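Local coordinates for response regulator receiver domain protein (CheY) (Rhodospirillum rubrum, PDB 3HEB), which probably acts as a phosphorylation-dependent signalling switch, taking up a phosphoryl group on an aspartate from a partner kinase in a two-component pathway, at residues A[6-11]-A[34-39]; A[25-30]-A[128-133]; A[77-82]-A[108-113]. All coordinates share one frame; numbering follows the deposited sequence.

Contact 1 pairs the edge strand 33-36 with its neighbour 6-10, and contacts 2 and 3 lie in the helical layers on the two faces of the sheet. I7 CD1 of contact 1 touches V29 CG1 of contact 2 at 4.0 Å. Towards contact 3, I10 CG2 comes 4.2 Å from I77 CD1. The centre of contact 1 is about 16 Å from each of the other centres, whereas contacts 2 and 3 have centres about 23 Å apart, with nearest atoms about 10 Å apart. Contact 1 leads to the phosphorylation site: E11 lies beside D66, the predicted phosphoacceptor, unmodified here. Contacts 2 and 3 both also reach the second subunit.

Contact 1 of 3, residues A[6-11]-A[34-39]; sequences TIVMIE and IAFTDG
V8 holds CG1 anti to its backbone N (chi1 178°) and CG2 beside that N, and the two methyls serve different neighbours. I34, with its own CG1 anti to N, keeps CG2 between N and the carbonyl carbon, where it meets V8 CG2 at 3.8 Å; the two side chains lie side by side and point the same way. V8 CG1 instead approaches the edge of the F36 ring in its plane, 3.8 Å from F36 CE2. On the other face of the sheet the chain of M9, a selenomethionine, bends at chi3 (66°), and its CE lies 3.8 Å from A35 CB.

The backbones run parallel and pair V8 with I34, M9 with A35 and I10 with F36. M9 is gripped twice: its N donates to I34 O at 3.0 Å, and its O accepts from F36 N at 2.9 Å. I34 N bonds to I7 O before this pair, and E11 N to F36 O after it. Past the last bond, E11 O stands 3.1 Å from F36 O, two acceptors with no bond between them, and takes a CA-H...O contact from T37 CA at 3.2 Å.

Y45 and A42 of helix 39-47 cover the face carrying V8, I10 and F36, while I20 of helix 14-26 packs on M9. E11 OE1 makes a salt bridge with K118, and OE2 accepts from D13 N. Strands 6-10 and 33-36, joined through helix 14-26, form the first beta-alpha-beta unit of the CheY-like fold, with its 2-1-3-4-5 parallel sheet and, at the strands' C-terminal ends, the probable acidic phosphorylation pocket, with D66 the predicted acceptor.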
ATOM      1  N   THR A   6      14.193   7.168  -1.711  1.00 17.11           N
ATOM      2  CA  THR A   6      14.413   7.021  -3.142  1.00 17.82           C
ATOM      3  C   THR A   6      13.293   6.242  -3.826  1.00 17.10           C
ATOM      4  O   THR A   6      12.842   5.205  -3.323  1.00 17.24           O
ATOM      5  CB  THR A   6      15.720   6.268  -3.427  1.00 19.37           C
ATOM      6  OG1 THR A   6      15.655   4.974  -2.816  1.00 25.57           O
ATOM      7  CG2 THR A   6      16.903   7.005  -2.866  1.00 21.18           C
ATOM      8  N   ILE A   7      12.842   6.744  -4.969  1.00 12.71           N
ATOM      9  CA  ILE A   7      11.813   6.054  -5.735  1.00 13.11           C
ATOM     10  C   ILE A   7      12.530   5.267  -6.824  1.00 11.88           C
ATOM     11  O   ILE A   7      13.255   5.847  -7.631  1.00 11.97           O
ATOM     12  CB  ILE A   7      10.835   7.046  -6.383  1.00 14.51           C
ATOM     13  CG1 ILE A   7      10.098   7.822  -5.286  1.00 10.57           C
ATOM     14  CG2 ILE A   7       9.861   6.301  -7.271  1.00 12.39           C
ATOM     15  CD1 ILE A   7       9.208   8.912  -5.794  1.00 11.99           C
ATOM     16  N   VAL A   8      12.363   3.947  -6.822  1.00 10.01           N
ATOM     17  CA  VAL A   8      12.999   3.106  -7.827  1.00 10.95           C
ATOM     18  C   VAL A   8      11.955   2.711  -8.862  1.00 11.86           C
ATOM     19  O   VAL A   8      11.054   1.929  -8.571  1.00 14.28           O
ATOM     20  CB  VAL A   8      13.596   1.823  -7.203  1.00 12.11           C
ATOM     21  CG1 VAL A   8      14.206   0.961  -8.294  1.00 13.87           C
ATOM     22  CG2 VAL A   8      14.654   2.172  -6.171  1.00  8.65           C
HETATM   23  N   MSE A   9      12.068   3.260 -10.067  1.00 12.61           N
HETATM   24  CA  MSE A   9      11.111   2.955 -11.125  1.00 13.91           C
HETATM   25  C   MSE A   9      11.611   1.848 -12.056  1.00 14.27           C
HETATM   26  O   MSE A   9      12.619   2.009 -12.747  1.00 13.73           O
HETATM   27  CB  MSE A   9      10.796   4.227 -11.927  1.00 12.42           C
HETATM   28  CG  MSE A   9       9.839   4.035 -13.101  1.00 12.19           C
HETATM   29 SE   MSE A   9       9.322   5.609 -13.856  1.00  4.11          SE
HETATM   30  CE  MSE A   9      10.874   6.179 -14.510  1.00  9.63           C
ATOM     31  N   ILE A  10      10.908   0.718 -12.045  1.00 14.90           N
ATOM     32  CA  ILE A  10      11.248  -0.422 -12.895  1.00 15.07           C
ATOM     33  C   ILE A  10      10.201  -0.509 -14.018  1.00 16.68           C
ATOM     34  O   ILE A  10       9.137  -1.124 -13.878  1.00 16.95           O
ATOM     35  CB  ILE A  10      11.276  -1.738 -12.079  1.00 13.28           C
ATOM     36  CG1 ILE A  10      12.229  -1.585 -10.883  1.00 11.33           C
ATOM     37  CG2 ILE A  10      11.723  -2.902 -12.975  1.00 11.00           C
ATOM     38  CD1 ILE A  10      12.213  -2.770  -9.921  1.00  5.22           C
ATOM     39  N   GLU A  11      10.515   0.131 -15.134  1.00 18.21           N
ATOM     40  CA  GLU A  11       9.619   0.185 -16.277  1.00 17.78           C
ATOM     41  C   GLU A  11      10.466   0.128 -17.543  1.00 17.98           C
ATOM     42  O   GLU A  11      11.483   0.808 -17.635  1.00 18.98           O
ATOM     43  CB  GLU A  11       8.825   1.496 -16.213  1.00 18.39           C
ATOM     44  CG  GLU A  11       7.954   1.782 -17.424  1.00 20.32           C
ATOM     45  CD  GLU A  11       6.820   0.796 -17.578  1.00 18.36           C
ATOM     46  OE1 GLU A  11       5.893   0.820 -16.743  1.00 20.72           O
ATOM     47  OE2 GLU A  11       6.862  -0.007 -18.533  1.00 19.48           O
ATOM     48  N   ILE A  34      15.504   6.657  -9.474  1.00 20.40           N
ATOM     49  CA  ILE A  34      16.489   5.912 -10.241  1.00 20.59           C
ATOM     50  C   ILE A  34      15.687   4.902 -11.069  1.00 20.12           C
ATOM     51  O   ILE A  34      14.958   4.063 -10.527  1.00 19.25           O
ATOM     52  CB  ILE A  34      17.531   5.225  -9.317  1.00 20.90           C
ATOM     53  CG1 ILE A  34      18.567   4.493 -10.168  1.00 21.40           C
ATOM     54  CG2 ILE A  34      16.865   4.267  -8.370  1.00 23.16           C
ATOM     55  CD1 ILE A  34      19.774   4.044  -9.395  1.00 22.22           C
ATOM     56  N   ALA A  35      15.804   5.029 -12.390  1.00 18.16           N
ATOM     57  CA  ALA A  35      15.069   4.192 -13.334  1.00 16.94           C
ATOM     58  C   ALA A  35      15.846   3.025 -13.941  1.00 15.65           C
ATOM     59  O   ALA A  35      17.033   3.133 -14.235  1.00 14.96           O
ATOM     60  CB  ALA A  35      14.523   5.066 -14.450  1.00 16.52           C
ATOM     61  N   PHE A  36      15.156   1.907 -14.128  1.00 14.73           N
ATOM     62  CA  PHE A  36      15.749   0.720 -14.730  1.00 15.92           C
ATOM     63  C   PHE A  36      14.777   0.232 -15.796  1.00 17.14           C
ATOM     64  O   PHE A  36      13.581   0.087 -15.527  1.00 17.88           O
ATOM     65  CB  PHE A  36      15.967  -0.378 -13.681  1.00 15.00           C
ATOM     66  CG  PHE A  36      16.937   0.003 -12.605  1.00 13.65           C
ATOM     67  CD1 PHE A  36      18.281   0.218 -12.904  1.00 14.75           C
ATOM     68  CD2 PHE A  36      16.500   0.204 -11.302  1.00 13.00           C
ATOM     69  CE1 PHE A  36      19.173   0.636 -11.922  1.00 12.38           C
ATOM     70  CE2 PHE A  36      17.379   0.621 -10.311  1.00 13.02           C
ATOM     71  CZ  PHE A  36      18.720   0.840 -10.619  1.00 14.13           C
ATOM     72  N   THR A  37      15.277  -0.015 -17.005  1.00 17.62           N
ATOM     73  CA  THR A  37      14.414  -0.477 -18.082  1.00 19.28           C
ATOM     74  C   THR A  37      14.407  -1.991 -18.253  1.00 19.17           C
ATOM     75  O   THR A  37      13.765  -2.511 -19.162  1.00 21.11           O
ATOM     76  CB  THR A  37      14.774   0.201 -19.426  1.00 19.60           C
ATOM     77  OG1 THR A  37      16.147  -0.043 -19.750  1.00 20.27           O
ATOM     78  CG2 THR A  37      14.544   1.698 -19.326  1.00 19.50           C
ATOM     79  N   ASP A  38      15.125  -2.690 -17.382  1.00 19.94           N
ATOM     80  CA  ASP A  38      15.163  -4.154 -17.405  1.00 21.32           C
ATOM     81  C   ASP A  38      15.251  -4.637 -15.961  1.00 20.42           C
ATOM     82  O   ASP A  38      15.736  -3.914 -15.094  1.00 19.81           O
ATOM     83  CB  ASP A  38      16.361  -4.668 -18.215  1.00 23.26           C
ATOM     84  CG  ASP A  38      17.688  -4.360 -17.562  1.00 24.71           C
ATOM     85  OD1 ASP A  38      18.006  -4.961 -16.519  1.00 25.16           O
ATOM     86  OD2 ASP A  38      18.422  -3.507 -18.096  1.00 29.69           O
ATOM     87  N   GLY A  39      14.777  -5.854 -15.711  1.00 20.16           N
ATOM     88  CA  GLY A  39      14.793  -6.397 -14.363  1.00 19.59           C
ATOM     89  C   GLY A  39      16.155  -6.759 -13.804  1.00 19.75           C
ATOM     90  O   GLY A  39      16.357  -6.705 -12.589  1.00 20.69           O
TER

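Contact 2 of 3, residues A[25-30]-A[128-133]; sequences RRAGVN and AIRQLG
R26 and R130 cross obliquely, and the touching is done by the middle of one chain and the head of the other. R26 CD is modelled 3.0 Å from R130 NE, a closeness that is doubtful in its detail, and R26 NE lies 3.3 Å from R130 NH2. Both of those nitrogens are donors, so this is a meeting of like charges, with the guanidinium planes turned 43° apart. Deeper in, A27 CB rests 3.5 Å from R130 O and 4.0 Å from G133 C. V29 brings CG2 to within 3.4 Å of G133 O. G133 has no side chain, which lets A27 and V29 come right down onto the backbone of helix 122-136.

These are the two helices that pack together on one side of the central sheet in the CheY-like fold, and the contact lies where helix 14-26 finishes. G28, with positive phi, ends it in a Schellman motif whose G28 N to R25 O bond measures 2.8 Å; the reversal carries the chain on to V29, with A27 still facing the other helix.

A second shell fixes these groups. R130 bends at chi3 (-56°), and its NH2 is bonded to N23 OD1, which probably helps keep the guanidinium beside R26 despite the like charges. R25 NH1 donates to V29 O at 2.9 Å, standing above the carbonyl plane, and also to N31 O. I24 and F136 pack on V29. Farther out, another flank of helix 122-136 packs on the second subunit, where L132 meets F135 and A128 meets V138 of that chain.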
ATOM      1  N   ARG A  25       6.628  14.456 -10.632  1.00 15.66           N
ATOM      2  CA  ARG A  25       7.146  15.800 -10.392  1.00 16.22           C
ATOM      3  C   ARG A  25       5.968  16.741 -10.383  1.00 17.52           C
ATOM      4  O   ARG A  25       5.924  17.687  -9.607  1.00 18.19           O
ATOM      5  CB  ARG A  25       8.109  16.236 -11.498  1.00 14.03           C
ATOM      6  CG  ARG A  25       9.273  15.309 -11.717  1.00 16.28           C
ATOM      7  CD  ARG A  25       9.883  14.892 -10.393  1.00 15.67           C
ATOM      8  NE  ARG A  25      11.133  14.165 -10.571  1.00 14.61           N
ATOM      9  CZ  ARG A  25      11.803  13.578  -9.585  1.00 14.19           C
ATOM     10  NH1 ARG A  25      11.337  13.619  -8.345  1.00 13.25           N
ATOM     11  NH2 ARG A  25      12.967  12.991  -9.835  1.00 14.38           N
ATOM     12  N   ARG A  26       5.007  16.463 -11.257  1.00 19.70           N
ATOM     13  CA  ARG A  26       3.807  17.282 -11.368  1.00 22.10           C
ATOM     14  C   ARG A  26       3.117  17.352 -10.011  1.00 20.89           C
ATOM     15  O   ARG A  26       2.507  18.358  -9.670  1.00 23.15           O
ATOM     16  CB  ARG A  26       2.858  16.665 -12.393  1.00 25.92           C
ATOM     17  CG  ARG A  26       2.059  17.666 -13.222  1.00 32.46           C
ATOM     18  CD  ARG A  26       1.067  16.924 -14.126  1.00 38.17           C
ATOM     19  NE  ARG A  26       0.599  17.724 -15.258  1.00 41.84           N
ATOM     20  CZ  ARG A  26       1.379  18.156 -16.245  1.00 44.02           C
ATOM     21  NH1 ARG A  26       2.678  17.870 -16.249  1.00 42.90           N
ATOM     22  NH2 ARG A  26       0.857  18.871 -17.235  1.00 45.11           N
ATOM     23  N   ALA A  27       3.229  16.275  -9.243  1.00 18.98           N
ATOM     24  CA  ALA A  27       2.607  16.188  -7.928  1.00 18.06           C
ATOM     25  C   ALA A  27       3.418  16.895  -6.842  1.00 18.11           C
ATOM     26  O   ALA A  27       3.019  16.921  -5.676  1.00 18.67           O
ATOM     27  CB  ALA A  27       2.397  14.726  -7.558  1.00 17.30           C
ATOM     28  N   GLY A  28       4.553  17.467  -7.226  1.00 17.41           N
ATOM     29  CA  GLY A  28       5.381  18.170  -6.265  1.00 17.59           C
ATOM     30  C   GLY A  28       6.430  17.292  -5.610  1.00 19.45           C
ATOM     31  O   GLY A  28       7.109  17.721  -4.675  1.00 18.67           O
ATOM     32  N   VAL A  29       6.569  16.057  -6.086  1.00 19.51           N
ATOM     33  CA  VAL A  29       7.554  15.154  -5.512  1.00 19.68           C
ATOM     34  C   VAL A  29       8.908  15.382  -6.158  1.00 18.79           C
ATOM     35  O   VAL A  29       9.071  15.188  -7.356  1.00 19.62           O
ATOM     36  CB  VAL A  29       7.141  13.667  -5.689  1.00 19.20           C
ATOM     37  CG1 VAL A  29       8.242  12.750  -5.180  1.00 17.41           C
ATOM     38  CG2 VAL A  29       5.874  13.392  -4.913  1.00 18.80           C
ATOM     39  N   ASN A  30       9.883  15.786  -5.348  1.00 19.85           N
ATOM     40  CA  ASN A  30      11.239  16.051  -5.830  1.00 21.37           C
ATOM     41  C   ASN A  30      12.228  14.936  -5.506  1.00 21.17           C
ATOM     42  O   ASN A  30      13.419  15.053  -5.804  1.00 21.47           O
ATOM     43  CB  ASN A  30      11.755  17.356  -5.228  1.00 23.02           C
ATOM     44  CG  ASN A  30      10.927  18.552  -5.637  1.00 27.06           C
ATOM     45  OD1 ASN A  30      10.910  19.568  -4.941  1.00 31.71           O
ATOM     46  ND2 ASN A  30      10.241  18.448  -6.772  1.00 27.91           N
ATOM     47  N   ALA A 128      -3.541   9.533 -12.645  1.00 14.34           N
ATOM     48  CA  ALA A 128      -3.391   8.506 -11.631  1.00 13.44           C
ATOM     49  C   ALA A 128      -1.995   8.531 -11.010  1.00 14.34           C
ATOM     50  O   ALA A 128      -1.848   8.323  -9.808  1.00 14.69           O
ATOM     51  CB  ALA A 128      -3.682   7.139 -12.223  1.00 14.70           C
ATOM     52  N   ILE A 129      -0.980   8.785 -11.831  1.00 13.23           N
ATOM     53  CA  ILE A 129       0.400   8.853 -11.360  1.00 13.44           C
ATOM     54  C   ILE A 129       0.564  10.069 -10.449  1.00 14.91           C
ATOM     55  O   ILE A 129       1.291  10.044  -9.446  1.00 14.24           O
ATOM     56  CB  ILE A 129       1.375   8.988 -12.548  1.00 14.05           C
ATOM     57  CG1 ILE A 129       1.206   7.792 -13.492  1.00 14.41           C
ATOM     58  CG2 ILE A 129       2.807   9.086 -12.035  1.00 13.58           C
ATOM     59  CD1 ILE A 129       2.072   7.854 -14.738  1.00 16.55           C
ATOM     60  N   ARG A 130      -0.113  11.141 -10.820  1.00 14.47           N
ATOM     61  CA  ARG A 130      -0.091  12.373 -10.054  1.00 16.66           C
ATOM     62  C   ARG A 130      -0.696  12.012  -8.694  1.00 15.94           C
ATOM     63  O   ARG A 130      -0.180  12.384  -7.636  1.00 15.33           O
ATOM     64  CB  ARG A 130      -0.948  13.396 -10.786  1.00 19.06           C
ATOM     65  CG  ARG A 130      -0.868  14.825 -10.326  1.00 24.66           C
ATOM     66  CD  ARG A 130      -1.637  15.667 -11.356  1.00 27.16           C
ATOM     67  NE  ARG A 130      -1.097  15.446 -12.697  1.00 29.17           N
ATOM     68  CZ  ARG A 130      -1.823  15.222 -13.791  1.00 29.18           C
ATOM     69  NH1 ARG A 130      -3.149  15.186 -13.737  1.00 30.01           N
ATOM     70  NH2 ARG A 130      -1.214  15.024 -14.947  1.00 29.60           N
ATOM     71  N   GLN A 131      -1.784  11.251  -8.736  1.00 14.73           N
ATOM     72  CA  GLN A 131      -2.466  10.819  -7.527  1.00 14.53           C
ATOM     73  C   GLN A 131      -1.545   9.937  -6.686  1.00 14.51           C
ATOM     74  O   GLN A 131      -1.572   9.998  -5.459  1.00 14.91           O
ATOM     75  CB  GLN A 131      -3.738  10.062  -7.891  1.00 15.75           C
ATOM     76  CG  GLN A 131      -4.926  10.443  -7.051  1.00 19.39           C
ATOM     77  CD  GLN A 131      -5.054  11.951  -6.893  1.00 20.79           C
ATOM     78  OE1 GLN A 131      -4.729  12.504  -5.840  1.00 22.35           O
ATOM     79  NE2 GLN A 131      -5.514  12.624  -7.950  1.00 21.75           N
ATOM     80  N   LEU A 132      -0.735   9.126  -7.361  1.00 14.16           N
ATOM     81  CA  LEU A 132       0.231   8.233  -6.713  1.00 14.46           C
ATOM     82  C   LEU A 132       1.317   9.082  -6.008  1.00 14.41           C
ATOM     83  O   LEU A 132       1.738   8.783  -4.883  1.00 14.71           O
ATOM     84  CB  LEU A 132       0.890   7.346  -7.782  1.00 16.51           C
ATOM     85  CG  LEU A 132       1.692   6.075  -7.447  1.00 17.77           C
ATOM     86  CD1 LEU A 132       2.719   5.844  -8.547  1.00 16.41           C
ATOM     87  CD2 LEU A 132       2.396   6.203  -6.130  1.00 17.73           C
ATOM     88  N   GLY A 133       1.762  10.137  -6.690  1.00 12.62           N
ATOM     89  CA  GLY A 133       2.779  11.018  -6.138  1.00 11.96           C
ATOM     90  C   GLY A 133       2.282  11.760  -4.912  1.00 12.70           C
ATOM     91  O   GLY A 133       3.015  11.914  -3.941  1.00 14.39           O
TER

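Contact 3 of 3, residues A[77-82]-A[108-113]; sequences ILKLVK and YDLGAN
Helix 74-83, through residues 77-82, passes the end of helix 101-109, with K79 CA and L110 CA 5.7 Å apart, just where G111, at a positive phi of 109°, closes that helix in a Schellman motif. L78 is the central apolar group. Its CG is anti to the backbone N (chi1 -162°), and the two methyls beyond divide the work: CD1 packs on L110 CB at 3.6 Å and on A112 CB at 4.0 Å, while CD2 lies against the backbone, 3.5 Å from L110 O. On the more open side, K79 CE meets L110 CD1.

K82 bends at chi2 (-59°) and meets the turn with successive carbons, CB 3.5 Å from L110 O and CE within 3.1 Å of G111 O. NZ does not bond that carbonyl directly; a water accepts from NZ at 2.8 Å and donates to G111 O at 2.8 Å. NZ also donates to S90 O and R88 O, so the amino group of K82 links the turn to the residues before strand 92-96.

Past the turn, the backbone of N113 is hydrogen-bonded to that of V92. On the far flank D109 makes a salt bridge to R89 of the second subunit. Two neighbouring helices packed on one face of a parallel sheet, with a glycine turn leading into the edge strand 114-117, are characteristic of the CheY-like receiver fold.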
ATOM      1  N   ILE A  77      10.566 -10.353  -9.410  1.00 16.38           N
ATOM      2  CA  ILE A  77      11.354  -9.310  -8.769  1.00 15.01           C
ATOM      3  C   ILE A  77      10.682  -9.080  -7.411  1.00 15.01           C
ATOM      4  O   ILE A  77      11.349  -8.987  -6.385  1.00 15.25           O
ATOM      5  CB  ILE A  77      11.342  -7.987  -9.592  1.00 12.02           C
ATOM      6  CG1 ILE A  77      12.094  -8.186 -10.916  1.00 11.99           C
ATOM      7  CG2 ILE A  77      11.975  -6.867  -8.784  1.00  9.32           C
ATOM      8  CD1 ILE A  77      12.197  -6.945 -11.780  1.00  8.27           C
ATOM      9  N   LEU A  78       9.352  -9.020  -7.432  1.00 16.15           N
ATOM     10  CA  LEU A  78       8.522  -8.817  -6.243  1.00 16.81           C
ATOM     11  C   LEU A  78       8.795  -9.916  -5.224  1.00 17.19           C
ATOM     12  O   LEU A  78       8.991  -9.643  -4.041  1.00 17.07           O
ATOM     13  CB  LEU A  78       7.037  -8.861  -6.633  1.00 16.35           C
ATOM     14  CG  LEU A  78       5.917  -8.301  -5.747  1.00 18.82           C
ATOM     15  CD1 LEU A  78       4.618  -8.982  -6.155  1.00 19.87           C
ATOM     16  CD2 LEU A  78       6.166  -8.543  -4.284  1.00 19.41           C
ATOM     17  N   LYS A  79       8.795 -11.163  -5.692  1.00 18.09           N
ATOM     18  CA  LYS A  79       9.031 -12.300  -4.816  1.00 19.72           C
ATOM     19  C   LYS A  79      10.377 -12.193  -4.124  1.00 19.13           C
ATOM     20  O   LYS A  79      10.486 -12.445  -2.927  1.00 20.88           O
ATOM     21  CB  LYS A  79       8.962 -13.612  -5.606  1.00 22.03           C
ATOM     22  CG  LYS A  79       9.361 -14.834  -4.792  1.00 26.89           C
ATOM     23  CD  LYS A  79       9.036 -16.153  -5.502  1.00 31.49           C
ATOM     24  CE  LYS A  79       7.537 -16.444  -5.475  1.00 35.29           C
ATOM     25  NZ  LYS A  79       7.150 -17.738  -6.128  1.00 35.46           N
ATOM     26  N   LEU A  80      11.400 -11.815  -4.884  1.00 18.13           N
ATOM     27  CA  LEU A  80      12.754 -11.681  -4.349  1.00 15.76           C
ATOM     28  C   LEU A  80      12.901 -10.536  -3.362  1.00 14.44           C
ATOM     29  O   LEU A  80      13.616 -10.656  -2.372  1.00 14.74           O
ATOM     30  CB  LEU A  80      13.751 -11.487  -5.492  1.00 15.42           C
ATOM     31  CG  LEU A  80      13.880 -12.627  -6.507  1.00 16.88           C
ATOM     32  CD1 LEU A  80      14.957 -12.275  -7.517  1.00 17.17           C
ATOM     33  CD2 LEU A  80      14.239 -13.931  -5.794  1.00 19.01           C
ATOM     34  N   VAL A  81      12.227  -9.425  -3.645  1.00 14.30           N
ATOM     35  CA  VAL A  81      12.276  -8.238  -2.796  1.00 12.01           C
ATOM     36  C   VAL A  81      11.599  -8.459  -1.453  1.00 12.15           C
ATOM     37  O   VAL A  81      12.110  -8.019  -0.419  1.00 11.25           O
ATOM     38  CB  VAL A  81      11.578  -7.032  -3.478  1.00 12.64           C
ATOM     39  CG1 VAL A  81      11.502  -5.853  -2.505  1.00 10.61           C
ATOM     40  CG2 VAL A  81      12.328  -6.635  -4.732  1.00  9.38           C
ATOM     41  N   LYS A  82      10.456  -9.144  -1.481  1.00 12.06           N
ATOM     42  CA  LYS A  82       9.675  -9.408  -0.278  1.00 15.02           C
ATOM     43  C   LYS A  82      10.122 -10.591   0.568  1.00 17.41           C
ATOM     44  O   LYS A  82       9.565 -10.828   1.642  1.00 19.35           O
ATOM     45  CB  LYS A  82       8.189  -9.568  -0.637  1.00 12.77           C
ATOM     46  CG  LYS A  82       7.500  -8.268  -1.043  1.00 12.56           C
ATOM     47  CD  LYS A  82       7.575  -7.220   0.072  1.00 11.00           C
ATOM     48  CE  LYS A  82       7.028  -5.874  -0.386  1.00 11.04           C
ATOM     49  NZ  LYS A  82       7.151  -4.822   0.672  1.00 11.99           N
ATOM     50  N   TYR A 108      -0.390  -9.529  -4.433  1.00 14.77           N
ATOM     51  CA  TYR A 108      -0.620  -9.283  -3.024  1.00 16.27           C
ATOM     52  C   TYR A 108      -0.134 -10.488  -2.204  1.00 16.11           C
ATOM     53  O   TYR A 108       0.511 -10.319  -1.172  1.00 17.35           O
ATOM     54  CB  TYR A 108      -2.101  -8.996  -2.767  1.00 14.02           C
ATOM     55  CG  TYR A 108      -2.519  -7.599  -3.176  1.00 14.63           C
ATOM     56  CD1 TYR A 108      -3.299  -7.377  -4.317  1.00 15.33           C
ATOM     57  CD2 TYR A 108      -2.146  -6.495  -2.413  1.00 14.11           C
ATOM     58  CE1 TYR A 108      -3.704  -6.081  -4.678  1.00 14.97           C
ATOM     59  CE2 TYR A 108      -2.536  -5.199  -2.765  1.00 14.23           C
ATOM     60  CZ  TYR A 108      -3.318  -4.999  -3.894  1.00 16.05           C
ATOM     61  OH  TYR A 108      -3.716  -3.724  -4.228  1.00 15.81           O
ATOM     62  N   ASP A 109      -0.425 -11.702  -2.666  1.00 15.82           N
ATOM     63  CA  ASP A 109       0.026 -12.879  -1.940  1.00 15.41           C
ATOM     64  C   ASP A 109       1.541 -12.862  -1.885  1.00 15.78           C
ATOM     65  O   ASP A 109       2.121 -13.228  -0.871  1.00 16.15           O
ATOM     66  CB  ASP A 109      -0.454 -14.172  -2.605  1.00 17.14           C
ATOM     67  CG  ASP A 109      -1.959 -14.371  -2.481  1.00 19.36           C
ATOM     68  OD1 ASP A 109      -2.595 -13.719  -1.612  1.00 19.42           O
ATOM     69  OD2 ASP A 109      -2.503 -15.193  -3.248  1.00 20.15           O
ATOM     70  N   LEU A 110       2.177 -12.426  -2.972  1.00 16.53           N
ATOM     71  CA  LEU A 110       3.637 -12.340  -3.023  1.00 17.14           C
ATOM     72  C   LEU A 110       4.183 -11.191  -2.180  1.00 16.52           C
ATOM     73  O   LEU A 110       5.395 -11.067  -2.023  1.00 16.72           O
ATOM     74  CB  LEU A 110       4.134 -12.168  -4.462  1.00 16.68           C
ATOM     75  CG  LEU A 110       4.599 -13.371  -5.293  1.00 19.53           C
ATOM     76  CD1 LEU A 110       4.623 -14.651  -4.446  1.00 19.83           C
ATOM     77  CD2 LEU A 110       3.692 -13.520  -6.508  1.00 18.08           C
ATOM     78  N   GLY A 111       3.292 -10.337  -1.674  1.00 16.39           N
ATOM     79  CA  GLY A 111       3.717  -9.228  -0.827  1.00 14.18           C
ATOM     80  C   GLY A 111       3.651  -7.795  -1.335  1.00 12.86           C
ATOM     81  O   GLY A 111       4.134  -6.886  -0.657  1.00 14.35           O
ATOM     82  N   ALA A 112       3.071  -7.569  -2.504  1.00 10.75           N
ATOM     83  CA  ALA A 112       2.977  -6.209  -3.028  1.00  9.97           C
ATOM     84  C   ALA A 112       2.140  -5.362  -2.079  1.00 10.96           C
ATOM     85  O   ALA A 112       1.108  -5.814  -1.581  1.00 11.80           O
ATOM     86  CB  ALA A 112       2.341  -6.219  -4.405  1.00  9.04           C
ATOM     87  N   ASN A 113       2.588  -4.138  -1.827  1.00  9.22           N
ATOM     88  CA  ASN A 113       1.863  -3.239  -0.932  1.00 10.03           C
ATOM     89  C   ASN A 113       0.625  -2.677  -1.610  1.00  9.67           C
ATOM     90  O   ASN A 113      -0.411  -2.494  -0.978  1.00 11.64           O
ATOM     91  CB  ASN A 113       2.755  -2.071  -0.504  1.00  7.70           C
ATOM     92  CG  ASN A 113       3.910  -2.512   0.381  1.00  9.72           C
ATOM     93  OD1 ASN A 113       3.863  -2.386   1.617  1.00  9.49           O
ATOM     94  ND2 ASN A 113       4.953  -3.047  -0.246  1.00  4.46           N
TER
HETATM   95  O   HOH W   1       4.844  -5.895   1.902  1.00 27.07           O